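PDB 3FI7: Lmo1076 protein from Listeria monocytogenes serovar 1/2a, which hydrolyses peptidoglycan as the virulence-associated autolysin Auto, an N-acetylglucosaminidase of family GH73 that is subject to autoinhibition, represented here by its catalytic domain. Local coordinates for residues K46-Y51 and K126-P131; S53-Q58 and D122-L127; K139-E144 and A154-R159. One frame throughout, in Å; residues are numbered along the deposited sequence.

Contact 1. Residues K46-Y51 and K126-P131; sequences KKYNLY and KLRNGP
R128 sets the CB–CG part of its side chain against the CD1 edge of the Y48 ring, CG lying in the ring plane there, and turns its guanidinium onto the backbone that follows, in the lysozyme-like catalytic domain of Auto. That backbone closes helix 29-47 with a Schellman motif: N49, at positive phi, is the C-prime residue, and the turn presents the carbonyl oxygens of Y48 and N49 to helix 116-129. R128 has CG anti to its backbone N (chi1 167°), and the chain then bends at chi2 and chi3 instead of running straight out. NE and NH2 both close on a single acceptor, at 3.0 Å for R128 NE to Y48 O and 3.1 Å for R128 NH2 to Y48 O. The two donors arrive from the same face of the carbonyl plane, each tilted from it by roughly 30°. R128 NH2 also makes a weak hydrogen bond to N49 O, 3.2 Å away, so one side of the guanidinium spans two successive carbonyls of the helix terminus. NH1 serves a different partner, a salt bridge to E144, while W142 adds a cation-pi contact. Ring and guanidinium planes of Y48 and R128 lie 19° apart, although Y48 CD1 touches only the aliphatic part of the arginine, 4.0 Å from R128 CB. The tyrosine hydroxyl is held by E121, earlier on helix 116-129. Deeper in, L50 points toward that helix, where its CD1 branch meets L127 CB at 4.0 Å and its CD2 branch lies 4.2 Å from R128 NH2.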
loop_
_atom_site.group_PDB
_atom_site.type_symbol
_atom_site.label_atom_id
_atom_site.label_comp_id
_atom_site.label_asym_id
_atom_site.label_seq_id
_atom_site.Cartn_x
_atom_site.Cartn_y
_atom_site.Cartn_z
ATOM N N LYS A 46 12.839 2.033 -4.584
ATOM C CA LYS A 46 14.188 2.472 -4.906
ATOM C C LYS A 46 14.309 2.608 -6.421
ATOM O O LYS A 46 14.794 3.610 -6.931
ATOM C CB LYS A 46 15.219 1.478 -4.376
ATOM C CG LYS A 46 16.646 1.970 -4.477
ATOM C CD LYS A 46 17.646 0.847 -4.251
ATOM C CE LYS A 46 19.073 1.311 -4.525
ATOM N NZ LYS A 46 20.031 0.169 -4.536
ATOM N N LYS A 47 13.840 1.596 -7.139
ATOM C CA LYS A 47 13.866 1.615 -8.597
ATOM C C LYS A 47 13.066 2.786 -9.197
ATOM O O LYS A 47 13.465 3.358 -10.205
ATOM C CB LYS A 47 13.348 0.280 -9.127
ATOM C CG LYS A 47 13.161 0.213 -10.621
ATOM C CD LYS A 47 12.674 -1.172 -11.010
ATOM C CE LYS A 47 12.298 -1.242 -12.474
ATOM N NZ LYS A 47 11.768 -2.596 -12.807
ATOM N N TYR A 48 11.947 3.144 -8.570
ATOM C CA TYR A 48 11.098 4.229 -9.064
ATOM C C TYR A 48 11.194 5.512 -8.233
ATOM O O TYR A 48 10.403 6.435 -8.428
ATOM C CB TYR A 48 9.638 3.775 -9.136
ATOM C CG TYR A 48 9.394 2.678 -10.142
ATOM C CD1 TYR A 48 9.063 2.977 -11.458
ATOM C CD2 TYR A 48 9.502 1.345 -9.780
ATOM C CE1 TYR A 48 8.842 1.977 -12.383
ATOM C CE2 TYR A 48 9.288 0.339 -10.698
ATOM C CZ TYR A 48 8.956 0.657 -11.997
ATOM O OH TYR A 48 8.739 -0.349 -12.914
ATOM N N ASN A 49 12.160 5.561 -7.316
ATOM C CA ASN A 49 12.367 6.705 -6.412
ATOM C C ASN A 49 11.097 7.257 -5.729
ATOM O O ASN A 49 10.751 8.427 -5.882
ATOM C CB ASN A 49 13.159 7.826 -7.104
ATOM C CG ASN A 49 13.879 8.734 -6.107
ATOM O OD1 ASN A 49 14.311 8.285 -5.044
ATOM N ND2 ASN A 49 14.001 10.016 -6.446
ATOM N N LEU A 50 10.418 6.398 -4.973
ATOM C CA LEU A 50 9.223 6.762 -4.217
ATOM C C LEU A 50 9.434 6.409 -2.741
ATOM O O LEU A 50 10.426 5.766 -2.398
ATOM C CB LEU A 50 8.025 5.985 -4.750
ATOM C CG LEU A 50 7.756 6.046 -6.254
ATOM C CD1 LEU A 50 6.617 5.104 -6.624
ATOM C CD2 LEU A 50 7.424 7.464 -6.667
ATOM N N TYR A 51 8.514 6.821 -1.869
ATOM C CA TYR A 51 8.574 6.401 -0.455
ATOM C C TYR A 51 7.935 5.028 -0.243
ATOM O O TYR A 51 6.742 4.845 -0.503
ATOM C CB TYR A 51 7.862 7.401 0.467
ATOM C CG TYR A 51 8.613 8.679 0.742
ATOM C CD1 TYR A 51 9.610 8.722 1.704
ATOM C CD2 TYR A 51 8.310 9.857 0.048
ATOM C CE1 TYR A 51 10.301 9.898 1.967
ATOM C CE2 TYR A 51 8.990 11.033 0.302
ATOM C CZ TYR A 51 9.993 11.048 1.261
ATOM O OH TYR A 51 10.681 12.213 1.527
ATOM N N LYS A 126 2.291 3.683 -11.839
ATOM C CA LYS A 126 1.240 4.685 -11.835
ATOM C C LYS A 126 1.745 6.026 -11.287
ATOM O O LYS A 126 1.578 7.062 -11.932
ATOM C CB LYS A 126 0.043 4.179 -11.028
ATOM C CG LYS A 126 -1.226 5.002 -11.168
ATOM C CD LYS A 126 -2.406 4.276 -10.514
ATOM C CE LYS A 126 -3.718 5.035 -10.698
ATOM N NZ LYS A 126 -4.877 4.333 -10.067
ATOM N N LEU A 127 2.370 6.003 -10.113
ATOM C CA LEU A 127 2.884 7.228 -9.498
ATOM C C LEU A 127 4.019 7.863 -10.288
ATOM O O LEU A 127 4.042 9.080 -10.482
ATOM C CB LEU A 127 3.345 6.983 -8.055
ATOM C CG LEU A 127 2.218 6.633 -7.072
ATOM C CD1 LEU A 127 2.684 6.723 -5.624
ATOM C CD2 LEU A 127 1.029 7.531 -7.298
ATOM N N ARG A 128 4.970 7.041 -10.722
ATOM C CA ARG A 128 6.156 7.551 -11.396
ATOM C C ARG A 128 5.869 7.939 -12.848
ATOM O O ARG A 128 6.256 9.021 -13.285
ATOM C CB ARG A 128 7.311 6.544 -11.320
ATOM C CG ARG A 128 8.483 6.848 -12.267
ATOM C CD ARG A 128 9.098 8.223 -12.000
ATOM N NE ARG A 128 9.545 8.362 -10.614
ATOM C CZ ARG A 128 10.081 9.467 -10.104
ATOM N NH1 ARG A 128 10.239 10.549 -10.858
ATOM N NH2 ARG A 128 10.462 9.493 -8.836
ATOM N N ASN A 129 5.182 7.071 -13.589
ATOM C CA ASN A 129 4.902 7.348 -15.001
ATOM C C ASN A 129 3.657 8.192 -15.227
ATOM O O ASN A 129 3.510 8.810 -16.278
ATOM C CB ASN A 129 4.800 6.057 -15.815
ATOM C CG ASN A 129 6.065 5.230 -15.751
ATOM O OD1 ASN A 129 7.160 5.762 -15.569
ATOM N ND2 ASN A 129 5.920 3.918 -15.892
ATOM N N GLY A 130 2.760 8.204 -14.248
ATOM C CA GLY A 130 1.543 8.991 -14.336
ATOM C C GLY A 130 0.470 8.404 -15.231
ATOM O O GLY A 130 0.702 7.423 -15.936
ATOM N N PRO A 131 -0.730 8.995 -15.194
ATOM C CA PRO A 131 -1.804 8.640 -16.127
ATOM C C PRO A 131 -1.424 9.108 -17.525
ATOM O O PRO A 131 -0.510 9.918 -17.670
ATOM C CB PRO A 131 -2.998 9.449 -15.604
ATOM C CG PRO A 131 -2.367 10.589 -14.849
ATOM C CD PRO A 131 -1.192 9.948 -14.171
#

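Contact 2. Residues S53-Q58 and D122-L127; sequences SVMIAQ and DNAKKL
M55 and N123 run alongside each other, pointing opposite ways, between helix 52-63 and helix 116-129, whose local axes come within 11.3 Å at an angle of 121°. The methionine runs extended through CG and SD, then bends at chi3 (-85°), which sets CE 3.6 Å from A124 CB. The same methyl meets the OD1 end of the N123 amide, with M55 CE 3.5 Å from N123 OD1. Q58 meets the ND2 end, crossing at an angle, the two amide planes 68° apart. N123 ND2 donates to Q58 OE1 over 3.3 Å in a fairly straight bond; the acceptor lies near the plane of the asparagine amide, whereas the donor stands above the carbonyl plane of the glutamine. A water bridges the two oxygens, donating to Q58 OE1 at 2.7 Å and to N123 OD1 at 2.9 Å. These buried amide oxygens thus have polar partners, and L127 CD1 also approaches Q58 OE1. Q58 NE2 turns to the hydroxyl of Y166, extending the polar network to helix 166-176. Helix 116-129 packed across helix 52-63 in this way, with A41 and C45 of helix 29-47 covering M55, forms part of the helical core of the lysozyme-like domain.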
loop_
_atom_site.group_PDB
_atom_site.type_symbol
_atom_site.label_atom_id
_atom_site.label_comp_id
_atom_site.label_asym_id
_atom_site.label_seq_id
_atom_site.Cartn_x
_atom_site.Cartn_y
_atom_site.Cartn_z
ATOM N N SER A 53 7.257 3.809 2.591
ATOM C CA SER A 53 6.291 3.963 3.670
ATOM C C SER A 53 4.936 4.331 3.086
ATOM O O SER A 53 3.901 3.889 3.568
ATOM C CB SER A 53 6.739 5.033 4.662
ATOM O OG SER A 53 6.932 6.267 3.998
ATOM N N VAL A 54 4.950 5.141 2.036
ATOM C CA VAL A 54 3.712 5.590 1.421
ATOM C C VAL A 54 3.079 4.452 0.610
ATOM O O VAL A 54 1.858 4.275 0.610
ATOM C CB VAL A 54 3.959 6.843 0.552
ATOM C CG1 VAL A 54 2.727 7.194 -0.273
ATOM C CG2 VAL A 54 4.378 8.014 1.443
ATOM N N MET A 55 3.914 3.664 -0.056
ATOM C CA MET A 55 3.420 2.508 -0.808
ATOM C C MET A 55 2.792 1.438 0.094
ATOM O O MET A 55 1.740 0.872 -0.222
ATOM C CB MET A 55 4.540 1.877 -1.639
ATOM C CG MET A 55 4.071 0.655 -2.432
ATOM S SD MET A 55 5.371 -0.167 -3.387
ATOM C CE MET A 55 5.355 0.810 -4.888
ATOM N N ILE A 56 3.451 1.153 1.212
ATOM C CA ILE A 56 2.957 0.139 2.129
ATOM C C ILE A 56 1.650 0.623 2.752
ATOM O O ILE A 56 0.697 -0.136 2.860
ATOM C CB ILE A 56 4.000 -0.200 3.222
ATOM C CG1 ILE A 56 5.225 -0.870 2.595
ATOM C CG2 ILE A 56 3.391 -1.090 4.286
ATOM C CD1 ILE A 56 6.493 -0.750 3.433
ATOM N N ALA A 57 1.603 1.892 3.145
ATOM C CA ALA A 57 0.373 2.455 3.708
ATOM C C ALA A 57 -0.769 2.425 2.689
ATOM O O ALA A 57 -1.898 2.076 3.024
ATOM C CB ALA A 57 0.606 3.864 4.198
ATOM N N GLN A 58 -0.472 2.776 1.442
ATOM C CA GLN A 58 -1.484 2.706 0.392
ATOM C C GLN A 58 -1.980 1.285 0.197
ATOM O O GLN A 58 -3.183 1.061 0.071
ATOM C CB GLN A 58 -0.959 3.250 -0.940
ATOM C CG GLN A 58 -1.107 4.738 -1.095
ATOM C CD GLN A 58 -1.055 5.168 -2.547
ATOM O OE1 GLN A 58 -0.009 5.088 -3.190
ATOM N NE2 GLN A 58 -2.186 5.632 -3.074
ATOM N N ASP A 122 2.751 -2.060 -10.313
ATOM C CA ASP A 122 1.762 -1.246 -11.016
ATOM C C ASP A 122 1.510 0.077 -10.307
ATOM O O ASP A 122 1.404 1.112 -10.959
ATOM C CB ASP A 122 0.440 -1.998 -11.220
ATOM C CG ASP A 122 0.212 -2.403 -12.677
ATOM O OD1 ASP A 122 -0.969 -2.568 -13.066
ATOM O OD2 ASP A 122 1.205 -2.549 -13.435
ATOM N N ASN A 123 1.415 0.039 -8.977
ATOM C CA ASN A 123 1.231 1.256 -8.190
ATOM C C ASN A 123 2.427 2.184 -8.371
ATOM O O ASN A 123 2.262 3.393 -8.534
ATOM C CB ASN A 123 0.994 0.925 -6.705
ATOM C CG ASN A 123 1.138 2.141 -5.787
ATOM O OD1 ASN A 123 2.191 2.356 -5.182
ATOM N ND2 ASN A 123 0.080 2.927 -5.667
ATOM N N ALA A 124 3.627 1.612 -8.364
ATOM C CA ALA A 124 4.848 2.399 -8.551
ATOM C C ALA A 124 4.889 3.032 -9.944
ATOM O O ALA A 124 5.259 4.192 -10.098
ATOM C CB ALA A 124 6.082 1.538 -8.325
ATOM N N LYS A 125 4.514 2.256 -10.956
ATOM C CA LYS A 125 4.476 2.760 -12.323
ATOM C C LYS A 125 3.455 3.887 -12.442
ATOM O O LYS A 125 3.721 4.916 -13.060
ATOM C CB LYS A 125 4.128 1.643 -13.304
ATOM C CG LYS A 125 5.272 0.697 -13.631
ATOM C CD LYS A 125 4.728 -0.447 -14.470
ATOM C CE LYS A 125 5.820 -1.275 -15.111
ATOM N NZ LYS A 125 5.208 -2.370 -15.920
ATOM N N LYS A 126 2.291 3.683 -11.839
ATOM C CA LYS A 126 1.240 4.685 -11.835
ATOM C C LYS A 126 1.745 6.026 -11.287
ATOM O O LYS A 126 1.578 7.062 -11.932
ATOM C CB LYS A 126 0.043 4.179 -11.028
ATOM C CG LYS A 126 -1.226 5.002 -11.168
ATOM C CD LYS A 126 -2.406 4.276 -10.514
ATOM C CE LYS A 126 -3.718 5.035 -10.698
ATOM N NZ LYS A 126 -4.877 4.333 -10.067
ATOM N N LEU A 127 2.370 6.003 -10.113
ATOM C CA LEU A 127 2.884 7.228 -9.498
ATOM C C LEU A 127 4.019 7.863 -10.288
ATOM O O LEU A 127 4.042 9.080 -10.482
ATOM C CB LEU A 127 3.345 6.983 -8.055
ATOM C CG LEU A 127 2.218 6.633 -7.072
ATOM C CD1 LEU A 127 2.684 6.723 -5.624
ATOM C CD2 LEU A 127 1.029 7.531 -7.298
HETATM O O HOH W 1 2.588 4.399 -3.181
#

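Contact 3. Residues K139-E144 and A154-R159; sequences KGAWRE and AWLQGR
The backbone of G140 sits over one face of the W155 indole, joining the 3-10 turn 139-141 to the end of helix 149-156 in this lysozyme-like domain. The main interaction is CH-pi: G140 CA stands 3.4 Å from the centroid of the five-membered ring of W155, 16° off the ring normal. W155 has CG anti to its backbone N (chi1 -164°), which brings that atom within 3.3 Å of G140 CA. G140 N lies over the same face, offset toward the rim. It is 3.3 Å from W155 NE1, but both are donors and no hydrogen bond joins them; the indole N-H is instead taken by the carbonyl oxygen of Y137. Apolar packing flanks this CH-pi contact. The aliphatic chain of K139 passes the CZ2 corner of the indole, with CG and CE each 4.0 Å from W155 CZ2. On the buried side, A141 CB meets L156 CD2 at 4.0 Å, and the same leucine continues inward to V54 and Q58 of helix 52-63. The opposite face of W155 carries a charge: the R159 guanidinium lies over it, with R159 CZ 3.5 Å above the ring plane. The indole is therefore sandwiched between a glycine backbone and an arginine. A hydrogen bond within segment 154-159 fixes that arginine, R159 NH2 donating in the carbonyl plane to a lone pair of W155 O at 2.8 Å.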
loop_
_atom_site.group_PDB
_atom_site.type_symbol
_atom_site.label_atom_id
_atom_site.label_comp_id
_atom_site.label_asym_id
_atom_site.label_seq_id
_atom_site.Cartn_x
_atom_site.Cartn_y
_atom_site.Cartn_z
ATOM N N LYS A 139 3.823 14.132 -9.350
ATOM C CA LYS A 139 5.182 14.630 -9.088
ATOM C C LYS A 139 5.460 14.990 -7.622
ATOM O O LYS A 139 6.588 14.849 -7.153
ATOM C CB LYS A 139 5.497 15.833 -9.971
ATOM C CG LYS A 139 4.575 17.017 -9.738
ATOM C CD LYS A 139 4.901 18.168 -10.681
ATOM C CE LYS A 139 3.785 19.205 -10.684
ATOM N NZ LYS A 139 4.049 20.317 -11.640
ATOM N N GLY A 140 4.440 15.449 -6.903
ATOM C CA GLY A 140 4.603 15.795 -5.502
ATOM C C GLY A 140 4.848 14.590 -4.603
ATOM O O GLY A 140 5.218 14.742 -3.440
ATOM N N ALA A 141 4.633 13.387 -5.132
ATOM C CA ALA A 141 4.887 12.168 -4.363
ATOM C C ALA A 141 6.210 11.535 -4.773
ATOM O O ALA A 141 6.619 10.524 -4.209
ATOM C CB ALA A 141 3.741 11.172 -4.521
ATOM N N TRP A 142 6.873 12.120 -5.769
ATOM C CA TRP A 142 8.201 11.648 -6.138
ATOM C C TRP A 142 9.165 12.043 -5.038
ATOM O O TRP A 142 9.102 13.149 -4.503
ATOM C CB TRP A 142 8.678 12.223 -7.480
ATOM C CG TRP A 142 7.802 11.895 -8.641
ATOM C CD1 TRP A 142 6.833 10.928 -8.700
ATOM C CD2 TRP A 142 7.832 12.514 -9.934
ATOM N NE1 TRP A 142 6.248 10.922 -9.946
ATOM C CE2 TRP A 142 6.842 11.884 -10.722
ATOM C CE3 TRP A 142 8.592 13.546 -10.499
ATOM C CZ2 TRP A 142 6.594 12.254 -12.049
ATOM C CZ3 TRP A 142 8.347 13.913 -11.818
ATOM C CH2 TRP A 142 7.353 13.269 -12.577
ATOM N N ARG A 143 10.072 11.141 -4.707
ATOM C CA ARG A 143 10.955 11.376 -3.584
ATOM C C ARG A 143 11.878 12.581 -3.795
ATOM O O ARG A 143 12.212 13.275 -2.835
ATOM C CB ARG A 143 11.741 10.109 -3.252
ATOM C CG ARG A 143 12.200 10.097 -1.831
ATOM C CD ARG A 143 12.596 8.727 -1.351
ATOM N NE ARG A 143 13.148 8.848 -0.007
ATOM C CZ ARG A 143 13.512 7.823 0.744
ATOM N NH1 ARG A 143 13.383 6.582 0.284
ATOM N NH2 ARG A 143 13.994 8.043 1.956
ATOM N N GLU A 144 12.274 12.847 -5.041
ATOM C CA GLU A 144 13.116 14.014 -5.319
ATOM C C GLU A 144 12.372 15.348 -5.174
ATOM O O GLU A 144 12.998 16.400 -5.193
ATOM C CB GLU A 144 13.818 13.923 -6.688
ATOM C CG GLU A 144 12.903 14.064 -7.916
ATOM C CD GLU A 144 12.267 12.741 -8.344
ATOM O OE1 GLU A 144 11.888 12.628 -9.528
ATOM O OE2 GLU A 144 12.141 11.816 -7.504
ATOM N N ALA A 154 0.194 14.243 1.182
ATOM C CA ALA A 154 -0.574 15.450 0.883
ATOM C C ALA A 154 -0.770 15.596 -0.623
ATOM O O ALA A 154 -1.814 16.044 -1.068
ATOM C CB ALA A 154 0.108 16.700 1.457
ATOM N N TRP A 155 0.227 15.204 -1.408
ATOM C CA TRP A 155 0.082 15.277 -2.860
ATOM C C TRP A 155 -0.928 14.258 -3.409
ATOM O O TRP A 155 -1.657 14.549 -4.356
ATOM C CB TRP A 155 1.435 15.142 -3.571
ATOM C CG TRP A 155 1.369 15.587 -5.004
ATOM C CD1 TRP A 155 1.215 14.792 -6.106
ATOM C CD2 TRP A 155 1.433 16.934 -5.489
ATOM N NE1 TRP A 155 1.185 15.560 -7.243
ATOM C CE2 TRP A 155 1.313 16.879 -6.895
ATOM C CE3 TRP A 155 1.582 18.183 -4.872
ATOM C CZ2 TRP A 155 1.342 18.025 -7.697
ATOM C CZ3 TRP A 155 1.605 19.324 -5.672
ATOM C CH2 TRP A 155 1.487 19.236 -7.070
ATOM N N LEU A 156 -0.971 13.070 -2.818
ATOM C CA LEU A 156 -1.890 12.028 -3.270
ATOM C C LEU A 156 -3.352 12.387 -2.993
ATOM O O LEU A 156 -4.249 11.994 -3.736
ATOM C CB LEU A 156 -1.547 10.684 -2.617
ATOM C CG LEU A 156 -0.160 10.108 -2.940
ATOM C CD1 LEU A 156 0.085 8.835 -2.147
ATOM C CD2 LEU A 156 -0.029 9.836 -4.429
ATOM N N GLN A 157 -3.593 13.127 -1.919
ATOM C CA GLN A 157 -4.955 13.495 -1.568
ATOM C C GLN A 157 -5.531 14.398 -2.657
ATOM O O GLN A 157 -4.886 15.348 -3.084
ATOM C CB GLN A 157 -4.993 14.201 -0.212
ATOM C CG GLN A 157 -6.388 14.653 0.209
ATOM C CD GLN A 157 -6.442 15.103 1.653
ATOM O OE1 GLN A 157 -6.068 14.358 2.563
ATOM N NE2 GLN A 157 -6.915 16.326 1.874
ATOM N N GLY A 158 -6.740 14.086 -3.109
ATOM C CA GLY A 158 -7.362 14.831 -4.189
ATOM C C GLY A 158 -6.894 14.384 -5.565
ATOM O O GLY A 158 -7.504 14.727 -6.573
ATOM N N ARG A 159 -5.806 13.623 -5.626
ATOM C CA ARG A 159 -5.322 13.150 -6.920
ATOM C C ARG A 159 -5.501 11.649 -7.095
ATOM O O ARG A 159 -6.101 11.208 -8.065
ATOM C CB ARG A 159 -3.869 13.566 -7.160
ATOM C CG ARG A 159 -3.715 15.064 -7.385
ATOM C CD ARG A 159 -2.275 15.483 -7.669
ATOM N NE ARG A 159 -2.163 16.936 -7.704
ATOM C CZ ARG A 159 -2.077 17.701 -6.620
ATOM N NH1 ARG A 159 -1.985 19.019 -6.746
ATOM N NH2 ARG A 159 -2.075 17.147 -5.408
#

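Helix 116-129 links contacts 1 and 2, whose centres are 7 Å apart: it meets the end of helix 29-47 in one and the following helix, 52-63, in the other. L127 belongs to both, and Y48 CD2 of contact 1 packs 3.7 Å from A124 CB of contact 2. Contact 3 lies about 10 Å from contact 1 and 11 Å from contact 2, centre to centre. Its loop returns to contact 1 through E144 and a probable hydrogen bond from W142 NE1 to L127 O at 2.9 Å. L156 CD2 of contact 3 packs 3.8 Å from L127 CD2, and L156 CD1 lies 3.6 Å from V54 CG1 of contact 2, so the three contacts form one continuous packed region of the catalytic domain.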